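Local coordinates for cupin 2 conserved barrel domain protein (Leptotrichia buccalis, PDB 3RNS) that is of unknown function but belongs to the cupin superfamily, its chain folding into two beta-barrel domains as in bicupins, at residues N36-F42 and L103-K109; A149-L153 and L222-K226; G173-V179 and E199-A205; G184-D189 and I207-E212. All coordinates share one frame. Numbering follows the deposited sequence.

Contact 1 belongs to the N-terminal barrel and contacts 2, 3 and 4 to the C-terminal one. Contacts 1 and 2 meet where the barrels join, with S37 OG 3.0 Å from N152 O and N36 ND2 3.0 Å from N152 OD1, while I39 CD1 packs 3.7 Å from L176 CB of contact 3. Contacts 2 and 3 share a sheet through backbone pairing, I223 O lying 2.8 Å from L176 N. Contact 4, in the facing sheet of the C-terminal barrel, packs on contact 3 through L203 CD2 and V188 CG2 (3.7 Å); its centre is about 24 Å from that of contact 1, where an acetate, probably from the crystallisation liquor, is bound.

Contact 1: N36-F42 and L103-K109. With ACT (acetate ion), chain B.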
loop_
_atom_site.group_PDB
_atom_site.type_symbol
_atom_site.label_atom_id
_atom_site.label_comp_id
_atom_site.label_asym_id
_atom_site.label_seq_id
_atom_site.Cartn_x
_atom_site.Cartn_y
_atom_site.Cartn_z
ATOM N N ASN A 36 -14.344 -9.895 -1.363
ATOM C CA ASN A 36 -14.170 -9.279 -2.693
ATOM C C ASN A 36 -13.030 -8.281 -2.827
ATOM O O ASN A 36 -12.978 -7.530 -3.794
ATOM C CB ASN A 36 -15.470 -8.638 -3.198
ATOM C CG ASN A 36 -15.486 -8.460 -4.729
ATOM O OD1 ASN A 36 -15.175 -9.387 -5.480
ATOM N ND2 ASN A 36 -15.841 -7.259 -5.186
ATOM N N SER A 37 -12.066 -8.322 -1.906
ATOM C CA SER A 37 -10.842 -7.572 -2.100
ATOM C C SER A 37 -9.722 -8.184 -1.219
ATOM O O SER A 37 -9.977 -8.941 -0.285
ATOM C CB SER A 37 -11.052 -6.082 -1.776
ATOM O OG SER A 37 -11.506 -5.913 -0.427
ATOM N N TYR A 38 -8.495 -7.867 -1.539
ATOM C CA TYR A 38 -7.349 -8.395 -0.790
ATOM C C TYR A 38 -6.158 -7.518 -0.981
ATOM O O TYR A 38 -6.105 -6.664 -1.886
ATOM C CB TYR A 38 -6.999 -9.809 -1.276
ATOM C CG TYR A 38 -6.491 -9.850 -2.697
ATOM C CD1 TYR A 38 -7.368 -9.930 -3.780
ATOM C CD2 TYR A 38 -5.140 -9.792 -2.964
ATOM C CE1 TYR A 38 -6.894 -9.959 -5.084
ATOM C CE2 TYR A 38 -4.658 -9.805 -4.264
ATOM C CZ TYR A 38 -5.533 -9.873 -5.314
ATOM O OH TYR A 38 -5.043 -9.865 -6.624
ATOM N N ILE A 39 -5.164 -7.763 -0.148
ATOM C CA ILE A 39 -3.884 -7.112 -0.266
ATOM C C ILE A 39 -2.835 -8.220 -0.160
ATOM O O ILE A 39 -2.902 -9.015 0.788
ATOM C CB ILE A 39 -3.580 -6.118 0.883
ATOM C CG1 ILE A 39 -4.617 -4.985 0.999
ATOM C CG2 ILE A 39 -2.227 -5.464 0.650
ATOM C CD1 ILE A 39 -4.339 -3.979 2.225
ATOM N N SER A 40 -1.913 -8.263 -1.125
ATOM C CA SER A 40 -0.811 -9.207 -1.117
ATOM C C SER A 40 0.485 -8.472 -1.323
ATOM O O SER A 40 0.469 -7.367 -1.882
ATOM C CB SER A 40 -0.991 -10.255 -2.226
ATOM O OG SER A 40 -2.017 -11.129 -1.842
ATOM N N LEU A 41 1.584 -9.093 -0.875
ATOM C CA LEU A 41 2.936 -8.676 -1.172
ATOM C C LEU A 41 3.656 -9.663 -2.110
ATOM O O LEU A 41 3.457 -10.881 -2.039
ATOM C CB LEU A 41 3.736 -8.537 0.124
ATOM C CG LEU A 41 3.170 -7.705 1.257
ATOM C CD1 LEU A 41 4.156 -7.857 2.331
ATOM C CD2 LEU A 41 3.042 -6.185 0.834
ATOM N N PHE A 42 4.473 -9.105 -3.003
ATOM C CA PHE A 42 5.332 -9.838 -3.920
ATOM C C PHE A 42 6.760 -9.381 -3.830
ATOM O O PHE A 42 7.016 -8.167 -3.708
ATOM C CB PHE A 42 4.869 -9.604 -5.357
ATOM C CG PHE A 42 3.621 -10.354 -5.721
ATOM C CD1 PHE A 42 2.382 -9.860 -5.400
ATOM C CD2 PHE A 42 3.703 -11.576 -6.352
ATOM C CE1 PHE A 42 1.243 -10.573 -5.728
ATOM C CE2 PHE A 42 2.554 -12.295 -6.702
ATOM C CZ PHE A 42 1.334 -11.779 -6.387
ATOM N N LEU A 103 6.460 -5.424 -4.427
ATOM C CA LEU A 103 5.191 -4.777 -4.766
ATOM C C LEU A 103 4.172 -5.106 -3.728
ATOM O O LEU A 103 4.124 -6.273 -3.241
ATOM C CB LEU A 103 4.701 -5.311 -6.097
ATOM C CG LEU A 103 5.508 -5.094 -7.380
ATOM C CD1 LEU A 103 4.904 -5.888 -8.493
ATOM C CD2 LEU A 103 5.603 -3.597 -7.736
ATOM N N ILE A 104 3.337 -4.125 -3.375
ATOM C CA ILE A 104 2.070 -4.395 -2.733
ATOM C C ILE A 104 1.040 -4.508 -3.862
ATOM O O ILE A 104 0.951 -3.614 -4.702
ATOM C CB ILE A 104 1.599 -3.247 -1.774
ATOM C CG1 ILE A 104 2.674 -2.867 -0.758
ATOM C CG2 ILE A 104 0.297 -3.675 -1.078
ATOM C CD1 ILE A 104 2.274 -1.735 0.205
ATOM N N GLU A 105 0.253 -5.587 -3.887
ATOM C CA GLU A 105 -0.778 -5.785 -4.870
ATOM C C GLU A 105 -2.128 -5.697 -4.148
ATOM O O GLU A 105 -2.365 -6.424 -3.210
ATOM C CB GLU A 105 -0.660 -7.166 -5.559
ATOM C CG GLU A 105 -1.772 -7.440 -6.586
ATOM C CD GLU A 105 -1.720 -8.857 -7.179
ATOM O OE1 GLU A 105 -2.480 -9.731 -6.713
ATOM O OE2 GLU A 105 -0.931 -9.100 -8.124
ATOM N N ILE A 106 -3.008 -4.836 -4.622
ATOM C CA ILE A 106 -4.325 -4.644 -4.039
ATOM C C ILE A 106 -5.271 -5.039 -5.148
ATOM O O ILE A 106 -5.152 -4.538 -6.248
ATOM C CB ILE A 106 -4.585 -3.185 -3.603
ATOM C CG1 ILE A 106 -3.484 -2.668 -2.681
ATOM C CG2 ILE A 106 -5.891 -3.068 -2.867
ATOM C CD1 ILE A 106 -2.339 -1.955 -3.392
ATOM N N GLY A 107 -6.150 -5.978 -4.881
ATOM C CA GLY A 107 -7.069 -6.423 -5.866
ATOM C C GLY A 107 -8.504 -6.434 -5.431
ATOM O O GLY A 107 -8.780 -6.632 -4.256
ATOM N N GLU A 108 -9.404 -6.171 -6.395
ATOM C CA GLU A 108 -10.840 -6.465 -6.290
ATOM C C GLU A 108 -11.045 -7.824 -6.931
ATOM O O GLU A 108 -10.567 -8.050 -8.051
ATOM C CB GLU A 108 -11.689 -5.467 -7.078
ATOM C CG GLU A 108 -11.927 -4.091 -6.435
ATOM C CD GLU A 108 -13.343 -3.559 -6.729
ATOM O OE1 GLU A 108 -13.733 -3.495 -7.926
ATOM O OE2 GLU A 108 -14.084 -3.235 -5.765
ATOM N N LYS A 109 -11.766 -8.718 -6.281
ATOM C CA LYS A 109 -11.922 -10.035 -6.877
ATOM C C LYS A 109 -12.908 -10.019 -8.105
ATOM O O LYS A 109 -12.523 -10.483 -9.210
ATOM C CB LYS A 109 -12.213 -11.081 -5.791
ATOM C CG LYS A 109 -11.001 -11.245 -4.871
ATOM C CD LYS A 109 -11.094 -12.416 -3.895
ATOM C CE LYS A 109 -10.125 -12.212 -2.724
ATOM N NZ LYS A 109 -10.396 -13.151 -1.620
HETATM C C ACT B . -1.748 -13.929 -4.005
HETATM O O ACT B . -1.651 -15.082 -4.530
HETATM O OXT ACT B . -1.335 -13.838 -2.834
HETATM C CH3 ACT B . -2.313 -12.760 -4.753
#
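Y38 lays its ring over the backbone of G107: the chi1 of 66° (p) turns it across the opposing strand, and G107 CA sits 4.0 Å from the ring centroid, 29° off the normal, a CH-pi contact. A CB built on G107 would come 2.5 Å from Y38 CE1, so this position of the ring depends on the glycine. The same rotamer brings Y38 OH to E105 OE1, a 2.6 Å hydrogen bond, and E105 OE2 has Y61 as a further partner. On this face S40 OG donates to OXT of the acetate at 3.0 Å, and F42 CE1 approaches E105 OE2 to 3.6 Å.

The frame is a regular antiparallel pair, its segment axes 4.6 Å apart at 158°. Y38-G107, S40-E105 and F42-L103 are hydrogen-bonded pairs, the shortest backbone bond running from E105 N to S40 O (2.7 Å). K109 N to N36 O (3.0 Å) continues the pairing beyond them. The other face is largely apolar, with I39 CG2 against I104 CG2 (3.5 Å) and L41 CD2 against I104 CG1 (3.7 Å).

These are central strands of a cupin barrel sheet, flanked by strand 26-33 beside 37-42 and strand 59-65 beside 103-108. The face of I39 and I106 packs across the domain boundary on strands 218-225 and 153-160 of the second barrel.

Contact 2: A149-L153 and L222-K226; sequences AKPNL and LILVK
This is an antiparallel backbone contact at one end of the C-terminal barrel, where the turn between strands 142-150 and 153-160 meets the last strand, 218-225. P151 (phi/psi -69/-18) and N152 (-112/-1) form a type I turn, closed by K150 N to L153 O at 2.8 Å and by a weak return bond, L153 N to K150 O, at 3.3 Å. Register is set by L153 opposite V225, a non-hydrogen-bonded pair with CA atoms 4.8 Å apart, and by N152 opposite K226 (CA-CA 4.6 Å). K226 N donates to N152 O at 3.1 Å, 172° at the hydrogen. A beta-hairpin with a two-residue loop thus enters the larger sheet of a cupin barrel, its second strand, 153-160, lying beside strand 218-225. L153, with chi1 t and chi2 p, places CD1 3.9 Å from I223 CG2 and 4.1 Å from V225 CG1. K226 points toward the turn, its CB 3.5 Å from P151 O and its CE 3.7 Å from K150 O. N152 OD1 accepts from N36 ND2 and N152 O from S37 OG, both of the N-terminal barrel.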
loop_
_atom_site.group_PDB
_atom_site.type_symbol
_atom_site.label_atom_id
_atom_site.label_comp_id
_atom_site.label_asym_id
_atom_site.label_seq_id
_atom_site.Cartn_x
_atom_site.Cartn_y
_atom_site.Cartn_z
ATOM N N ALA A 149 -12.441 4.798 -4.540
ATOM C CA ALA A 149 -13.527 4.754 -3.561
ATOM C C ALA A 149 -14.655 3.840 -4.096
ATOM O O ALA A 149 -15.357 4.189 -5.030
ATOM C CB ALA A 149 -14.026 6.150 -3.264
ATOM N N LYS A 150 -14.742 2.632 -3.524
ATOM C CA LYS A 150 -15.633 1.555 -3.975
ATOM C C LYS A 150 -16.198 0.850 -2.755
ATOM O O LYS A 150 -15.671 0.996 -1.657
ATOM C CB LYS A 150 -14.839 0.554 -4.770
ATOM C CG LYS A 150 -14.157 1.118 -5.964
ATOM C CD LYS A 150 -13.431 -0.000 -6.675
ATOM C CE LYS A 150 -12.629 0.503 -7.876
ATOM N NZ LYS A 150 -13.535 0.747 -9.066
ATOM N N PRO A 151 -17.252 0.044 -2.929
ATOM C CA PRO A 151 -17.815 -0.502 -1.699
ATOM C C PRO A 151 -16.916 -1.533 -0.980
ATOM O O PRO A 151 -17.119 -1.797 0.199
ATOM C CB PRO A 151 -19.142 -1.142 -2.167
ATOM C CG PRO A 151 -19.080 -1.177 -3.715
ATOM C CD PRO A 151 -17.726 -0.678 -4.126
ATOM N N ASN A 152 -15.938 -2.102 -1.663
ATOM C CA ASN A 152 -15.055 -3.068 -0.990
ATOM C C ASN A 152 -13.631 -2.560 -0.831
ATOM O O ASN A 152 -12.800 -3.228 -0.223
ATOM C CB ASN A 152 -15.059 -4.422 -1.703
ATOM C CG ASN A 152 -16.467 -5.026 -1.847
ATOM O OD1 ASN A 152 -16.821 -5.512 -2.905
ATOM N ND2 ASN A 152 -17.244 -5.013 -0.781
ATOM N N LEU A 153 -13.350 -1.356 -1.322
ATOM C CA LEU A 153 -11.983 -0.861 -1.350
ATOM C C LEU A 153 -11.915 0.670 -1.423
ATOM O O LEU A 153 -12.556 1.316 -2.283
ATOM C CB LEU A 153 -11.267 -1.475 -2.559
ATOM C CG LEU A 153 -9.813 -1.083 -2.764
ATOM C CD1 LEU A 153 -8.946 -1.628 -1.606
ATOM C CD2 LEU A 153 -9.302 -1.555 -4.162
ATOM N N LEU A 222 -3.338 5.021 2.699
ATOM C CA LEU A 222 -4.329 4.227 3.440
ATOM C C LEU A 222 -5.067 3.321 2.476
ATOM O O LEU A 222 -5.639 3.794 1.468
ATOM C CB LEU A 222 -5.347 5.152 4.132
ATOM C CG LEU A 222 -6.573 4.448 4.805
ATOM C CD1 LEU A 222 -6.109 3.712 6.063
ATOM C CD2 LEU A 222 -7.727 5.402 5.136
ATOM N N ILE A 223 -5.078 2.019 2.781
ATOM C CA ILE A 223 -5.799 1.051 1.974
ATOM C C ILE A 223 -6.758 0.403 2.942
ATOM O O ILE A 223 -6.336 -0.357 3.852
ATOM C CB ILE A 223 -4.881 -0.029 1.316
ATOM C CG1 ILE A 223 -3.768 0.585 0.425
ATOM C CG2 ILE A 223 -5.733 -1.033 0.443
ATOM C CD1 ILE A 223 -2.585 -0.394 0.208
ATOM N N LEU A 224 -8.040 0.677 2.735
ATOM C CA LEU A 224 -9.115 0.097 3.525
ATOM C C LEU A 224 -9.863 -0.962 2.714
ATOM O O LEU A 224 -10.402 -0.655 1.641
ATOM C CB LEU A 224 -10.077 1.189 3.959
ATOM C CG LEU A 224 -11.389 0.814 4.644
ATOM C CD1 LEU A 224 -11.059 0.106 5.953
ATOM C CD2 LEU A 224 -12.291 2.104 4.865
ATOM N N VAL A 225 -9.872 -2.196 3.222
ATOM C CA VAL A 225 -10.615 -3.292 2.603
ATOM C C VAL A 225 -11.841 -3.629 3.463
ATOM O O VAL A 225 -11.713 -3.907 4.651
ATOM C CB VAL A 225 -9.757 -4.565 2.342
ATOM C CG1 VAL A 225 -8.527 -4.255 1.461
ATOM C CG2 VAL A 225 -9.304 -5.192 3.634
ATOM N N LYS A 226 -13.012 -3.599 2.819
ATOM C CA LYS A 226 -14.355 -3.609 3.476
ATOM C C LYS A 226 -15.132 -4.830 3.012
ATOM O O LYS A 226 -14.905 -5.233 1.863
ATOM C CB LYS A 226 -15.201 -2.376 3.063
ATOM C CG LYS A 226 -14.704 -1.018 3.524
ATOM C CD LYS A 226 -15.776 0.076 3.339
ATOM C CE LYS A 226 -15.566 0.906 2.058
ATOM N NZ LYS A 226 -16.544 2.042 1.959
#

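Contact 3: G173-V179 and E199-A205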
loop_
_atom_site.group_PDB
_atom_site.type_symbol
_atom_site.label_atom_id
_atom_site.label_comp_id
_atom_site.label_asym_id
_atom_site.label_seq_id
_atom_site.Cartn_x
_atom_site.Cartn_y
_atom_site.Cartn_z
ATOM N N GLY A 173 -13.802 -1.587 7.987
ATOM C CA GLY A 173 -12.907 -2.619 7.491
ATOM C C GLY A 173 -11.534 -2.473 8.124
ATOM O O GLY A 173 -11.308 -1.533 8.915
ATOM N N ASP A 174 -10.638 -3.407 7.778
ATOM C CA ASP A 174 -9.262 -3.346 8.217
ATOM C C ASP A 174 -8.522 -2.412 7.298
ATOM O O ASP A 174 -8.686 -2.475 6.094
ATOM C CB ASP A 174 -8.573 -4.718 8.167
ATOM C CG ASP A 174 -9.225 -5.752 9.087
ATOM O OD1 ASP A 174 -9.314 -5.505 10.326
ATOM O OD2 ASP A 174 -9.670 -6.822 8.550
ATOM N N ALA A 175 -7.716 -1.536 7.876
ATOM C CA ALA A 175 -6.932 -0.596 7.108
ATOM C C ALA A 175 -5.460 -0.937 7.223
ATOM O O ALA A 175 -4.938 -1.102 8.324
ATOM C CB ALA A 175 -7.117 0.785 7.631
ATOM N N LEU A 176 -4.787 -0.939 6.101
ATOM C CA LEU A 176 -3.347 -0.974 6.064
ATOM C C LEU A 176 -2.841 0.459 5.788
ATOM O O LEU A 176 -3.202 1.071 4.780
ATOM C CB LEU A 176 -2.866 -1.918 4.936
ATOM C CG LEU A 176 -1.328 -1.953 4.839
ATOM C CD1 LEU A 176 -0.753 -2.816 6.015
ATOM C CD2 LEU A 176 -0.930 -2.449 3.422
ATOM N N VAL A 177 -1.998 0.969 6.653
ATOM C CA VAL A 177 -1.364 2.263 6.430
ATOM C C VAL A 177 0.120 2.034 6.160
ATOM O O VAL A 177 0.743 1.113 6.750
ATOM C CB VAL A 177 -1.615 3.230 7.612
ATOM C CG1 VAL A 177 -3.143 3.465 7.751
ATOM C CG2 VAL A 177 -1.028 2.701 8.947
ATOM N N THR A 178 0.646 2.771 5.204
ATOM C CA THR A 178 2.066 2.757 4.886
ATOM C C THR A 178 2.586 4.196 4.868
ATOM O O THR A 178 2.027 5.052 4.161
ATOM C CB THR A 178 2.348 2.127 3.492
ATOM O OG1 THR A 178 1.717 0.827 3.410
ATOM C CG2 THR A 178 3.859 1.910 3.278
ATOM N N VAL A 179 3.694 4.439 5.572
ATOM C CA VAL A 179 4.206 5.769 5.679
ATOM C C VAL A 179 5.165 5.978 4.547
ATOM O O VAL A 179 6.132 5.233 4.414
ATOM C CB VAL A 179 4.862 6.028 7.029
ATOM C CG1 VAL A 179 5.636 7.388 7.041
ATOM C CG2 VAL A 179 3.761 5.987 8.141
ATOM N N GLU A 199 7.606 1.798 6.613
ATOM C CA GLU A 199 6.894 0.816 7.454
ATOM C C GLU A 199 5.408 0.930 7.246
ATOM O O GLU A 199 4.886 1.966 6.753
ATOM C CB GLU A 199 7.233 1.026 8.913
ATOM C CG GLU A 199 8.771 0.888 9.254
ATOM C CD GLU A 199 9.072 1.185 10.750
ATOM O OE1 GLU A 199 8.278 1.935 11.425
ATOM O OE2 GLU A 199 10.109 0.715 11.265
ATOM N N SER A 200 4.724 -0.133 7.628
ATOM C CA SER A 200 3.287 -0.233 7.522
ATOM C C SER A 200 2.688 -0.771 8.795
ATOM O O SER A 200 3.366 -1.344 9.644
ATOM C CB SER A 200 2.936 -1.171 6.367
ATOM O OG SER A 200 3.598 -0.822 5.143
ATOM N N ALA A 201 1.387 -0.631 8.930
ATOM C CA ALA A 201 0.653 -1.220 10.050
ATOM C C ALA A 201 -0.794 -1.472 9.669
ATOM O O ALA A 201 -1.386 -0.766 8.825
ATOM C CB ALA A 201 0.725 -0.267 11.337
ATOM N N VAL A 202 -1.407 -2.414 10.360
ATOM C CA VAL A 202 -2.827 -2.667 10.193
ATOM C C VAL A 202 -3.613 -2.057 11.351
ATOM O O VAL A 202 -3.290 -2.278 12.518
ATOM C CB VAL A 202 -3.142 -4.188 10.069
ATOM C CG1 VAL A 202 -4.675 -4.436 10.004
ATOM C CG2 VAL A 202 -2.475 -4.734 8.828
ATOM N N LEU A 203 -4.649 -1.287 11.018
ATOM C CA LEU A 203 -5.566 -0.730 11.985
ATOM C C LEU A 203 -6.810 -1.557 11.799
ATOM O O LEU A 203 -7.489 -1.413 10.774
ATOM C CB LEU A 203 -5.841 0.768 11.718
ATOM C CG LEU A 203 -4.651 1.657 11.326
ATOM C CD1 LEU A 203 -5.113 3.107 10.979
ATOM C CD2 LEU A 203 -3.657 1.641 12.457
ATOM N N PRO A 204 -7.130 -2.413 12.779
ATOM C CA PRO A 204 -8.231 -3.366 12.624
ATOM C C PRO A 204 -9.646 -2.790 12.661
ATOM O O PRO A 204 -9.914 -1.758 13.306
ATOM C CB PRO A 204 -8.018 -4.342 13.775
ATOM C CG PRO A 204 -7.361 -3.506 14.825
ATOM C CD PRO A 204 -6.502 -2.510 14.101
ATOM N N ALA A 205 -10.540 -3.519 12.000
ATOM C CA ALA A 205 -11.929 -3.121 11.782
ATOM C C ALA A 205 -12.610 -2.897 13.107
ATOM O O ALA A 205 -12.365 -3.628 14.043
ATOM C CB ALA A 205 -12.712 -4.225 10.980
HETATM O O HOH W 1 -9.856 -0.039 10.677
#
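L203 and V177 lose the most surface here, 67 and 65 Å², and they meet on one face of an antiparallel pair: V177 CG1 lies 3.8 Å from L203 CD1, and V177 CG2 is 4.2 Å from A201 CB. L203 CB also touches A175 CB at 4.3 Å. Each of the two is held by its main chain as well. L203 exchanges hydrogen bonds with A175 (L203 N to A175 O 2.7 Å, A175 N to L203 O 2.9 Å), and V177 does so with A201 (V177 N to A201 O 2.8 Å, A201 N to V177 O 2.9 Å). The segment axes cross at 160°, 4.6 Å apart. Past the end of strand 199-203, A205 N donates to D174 OD1 (2.9 Å), and water 1 lies 2.7 Å from both G173 O and L203 O, bridging the two carbonyls.

V177 and L203 face the inside of the cupin barrel, packing on Y186 and V188 of the sheet opposite. On the reverse face L176 CD1 contacts V202 CG2 (3.8 Å), and T178 OG1 pairs with S200 OG (3.0 Å). Apolar contacts therefore fill the interior side, whereas the reverse side, where L176 meets I39 of the N-terminal barrel, mixes apolar contacts with a hydroxyl-hydroxyl hydrogen bond between the two strands.

Contact 4: G184-D189 and I207-E212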
loop_
_atom_site.group_PDB
_atom_site.type_symbol
_atom_site.label_atom_id
_atom_site.label_comp_id
_atom_site.label_asym_id
_atom_site.label_seq_id
_atom_site.Cartn_x
_atom_site.Cartn_y
_atom_site.Cartn_z
ATOM N N GLY A 184 4.952 8.824 11.494
ATOM C CA GLY A 184 3.670 9.141 12.110
ATOM C C GLY A 184 3.431 8.367 13.369
ATOM O O GLY A 184 3.986 7.271 13.562
ATOM N N LYS A 185 2.661 8.957 14.263
ATOM C CA LYS A 185 2.332 8.314 15.513
ATOM C C LYS A 185 0.902 7.842 15.460
ATOM O O LYS A 185 -0.041 8.652 15.359
ATOM C CB LYS A 185 2.528 9.244 16.674
ATOM C CG LYS A 185 2.173 8.580 17.990
ATOM C CD LYS A 185 2.860 9.312 19.118
ATOM C CE LYS A 185 2.467 8.813 20.495
ATOM N NZ LYS A 185 2.383 9.979 21.445
ATOM N N TYR A 186 0.715 6.541 15.474
ATOM C CA TYR A 186 -0.634 5.975 15.398
ATOM C C TYR A 186 -1.090 5.453 16.736
ATOM O O TYR A 186 -0.286 5.204 17.622
ATOM C CB TYR A 186 -0.687 4.850 14.380
ATOM C CG TYR A 186 -0.536 5.318 12.975
ATOM C CD1 TYR A 186 -1.643 5.470 12.154
ATOM C CD2 TYR A 186 0.718 5.612 12.454
ATOM C CE1 TYR A 186 -1.493 5.898 10.846
ATOM C CE2 TYR A 186 0.859 6.072 11.171
ATOM C CZ TYR A 186 -0.230 6.191 10.370
ATOM O OH TYR A 186 -0.083 6.635 9.064
ATOM N N TYR A 187 -2.406 5.404 16.919
ATOM C CA TYR A 187 -2.984 4.831 18.099
ATOM C C TYR A 187 -4.049 3.840 17.677
ATOM O O TYR A 187 -4.840 4.108 16.738
ATOM C CB TYR A 187 -3.640 5.875 18.991
ATOM C CG TYR A 187 -2.751 7.000 19.502
ATOM C CD1 TYR A 187 -2.257 7.014 20.809
ATOM C CD2 TYR A 187 -2.452 8.072 18.691
ATOM C CE1 TYR A 187 -1.474 8.077 21.260
ATOM C CE2 TYR A 187 -1.688 9.108 19.120
ATOM C CZ TYR A 187 -1.195 9.120 20.401
ATOM O OH TYR A 187 -0.406 10.222 20.756
ATOM N N VAL A 188 -4.075 2.697 18.357
ATOM C CA VAL A 188 -5.166 1.734 18.184
ATOM C C VAL A 188 -5.688 1.426 19.568
ATOM O O VAL A 188 -4.937 0.954 20.409
ATOM C CB VAL A 188 -4.713 0.429 17.459
ATOM C CG1 VAL A 188 -5.819 -0.674 17.545
ATOM C CG2 VAL A 188 -4.387 0.735 15.989
ATOM N N ASP A 189 -6.963 1.729 19.782
ATOM C CA ASP A 189 -7.626 1.530 21.071
ATOM C C ASP A 189 -6.753 2.135 22.193
ATOM O O ASP A 189 -6.402 1.466 23.161
ATOM C CB ASP A 189 -7.852 0.041 21.265
ATOM C CG ASP A 189 -8.930 -0.273 22.283
ATOM O OD1 ASP A 189 -9.638 0.649 22.753
ATOM O OD2 ASP A 189 -9.058 -1.483 22.601
ATOM N N ILE A 207 -12.456 -0.992 15.609
ATOM C CA ILE A 207 -11.696 -0.664 16.798
ATOM C C ILE A 207 -11.191 0.771 16.660
ATOM O O ILE A 207 -10.647 1.131 15.635
ATOM C CB ILE A 207 -10.494 -1.589 16.985
ATOM C CG1 ILE A 207 -10.926 -3.044 17.165
ATOM C CG2 ILE A 207 -9.682 -1.145 18.218
ATOM C CD1 ILE A 207 -11.481 -3.338 18.509
ATOM N N PRO A 208 -11.354 1.594 17.689
ATOM C CA PRO A 208 -10.990 2.966 17.382
ATOM C C PRO A 208 -9.499 3.128 17.098
ATOM O O PRO A 208 -8.667 2.414 17.694
ATOM C CB PRO A 208 -11.408 3.746 18.639
ATOM C CG PRO A 208 -12.174 2.763 19.526
ATOM C CD PRO A 208 -11.706 1.403 19.106
ATOM N N HIS A 209 -9.163 4.033 16.180
ATOM C CA HIS A 209 -7.755 4.399 15.930
ATOM C C HIS A 209 -7.652 5.921 15.727
ATOM O O HIS A 209 -8.662 6.624 15.493
ATOM C CB HIS A 209 -7.158 3.618 14.729
ATOM C CG HIS A 209 -7.940 3.778 13.462
ATOM N ND1 HIS A 209 -8.692 2.760 12.916
ATOM C CD2 HIS A 209 -8.116 4.849 12.651
ATOM C CE1 HIS A 209 -9.280 3.191 11.813
ATOM N NE2 HIS A 209 -8.951 4.456 11.632
ATOM N N ALA A 210 -6.429 6.414 15.805
ATOM C CA ALA A 210 -6.126 7.831 15.621
ATOM C C ALA A 210 -4.684 7.938 15.135
ATOM O O ALA A 210 -3.908 6.990 15.183
ATOM C CB ALA A 210 -6.318 8.597 16.954
ATOM N N VAL A 211 -4.337 9.120 14.674
ATOM C CA VAL A 211 -3.004 9.409 14.158
ATOM C C VAL A 211 -2.642 10.852 14.413
ATOM O O VAL A 211 -3.507 11.734 14.469
ATOM C CB VAL A 211 -2.876 9.085 12.648
ATOM C CG1 VAL A 211 -3.773 9.892 11.818
ATOM C CG2 VAL A 211 -1.475 9.272 12.172
ATOM N N GLU A 212 -1.356 11.089 14.569
ATOM C CA GLU A 212 -0.854 12.387 14.874
ATOM C C GLU A 212 0.515 12.541 14.239
ATOM O O GLU A 212 1.348 11.603 14.297
ATOM C CB GLU A 212 -0.809 12.447 16.396
ATOM C CG GLU A 212 -0.123 13.567 16.998
ATOM C CD GLU A 212 -0.075 13.476 18.563
ATOM O OE1 GLU A 212 -0.478 12.436 19.174
ATOM O OE2 GLU A 212 0.393 14.475 19.164
#
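Main-chain hydrogen bonds dominate: K185 N to E212 O (3.0 Å) and E212 N to K185 O (2.9 Å), Y187 N to A210 O (2.8 Å) and A210 N to Y187 O (3.0 Å), then D189 N to P208 O (2.8 Å). The strand axes lie 4.5 Å apart at 164°, so the pairing is antiparallel. Polar side chains meet on the face of K185, Y187 and E212, where Y187 OH donates to E212 OE1 (2.7 Å) and accepts from K185 NZ (2.9 Å); K185 also has a salt bridge to E214. These strands belong to the smaller sheet of the cupin barrel, and H209, which follows P208, probably corresponds to the histidine of the second cupin motif; its ring stands edge-to-face with that of H169 on strand 165-169. Apolar contacts lie on the face of Y186, V188 and V211, which H209 shares: V211 CG2 sits 3.7 Å from the Y186 ring centroid, 15° off the normal, a CH-pi contact. At the loop end of the pairing, V188 CG1 meets I207 CG2 at 3.9 Å.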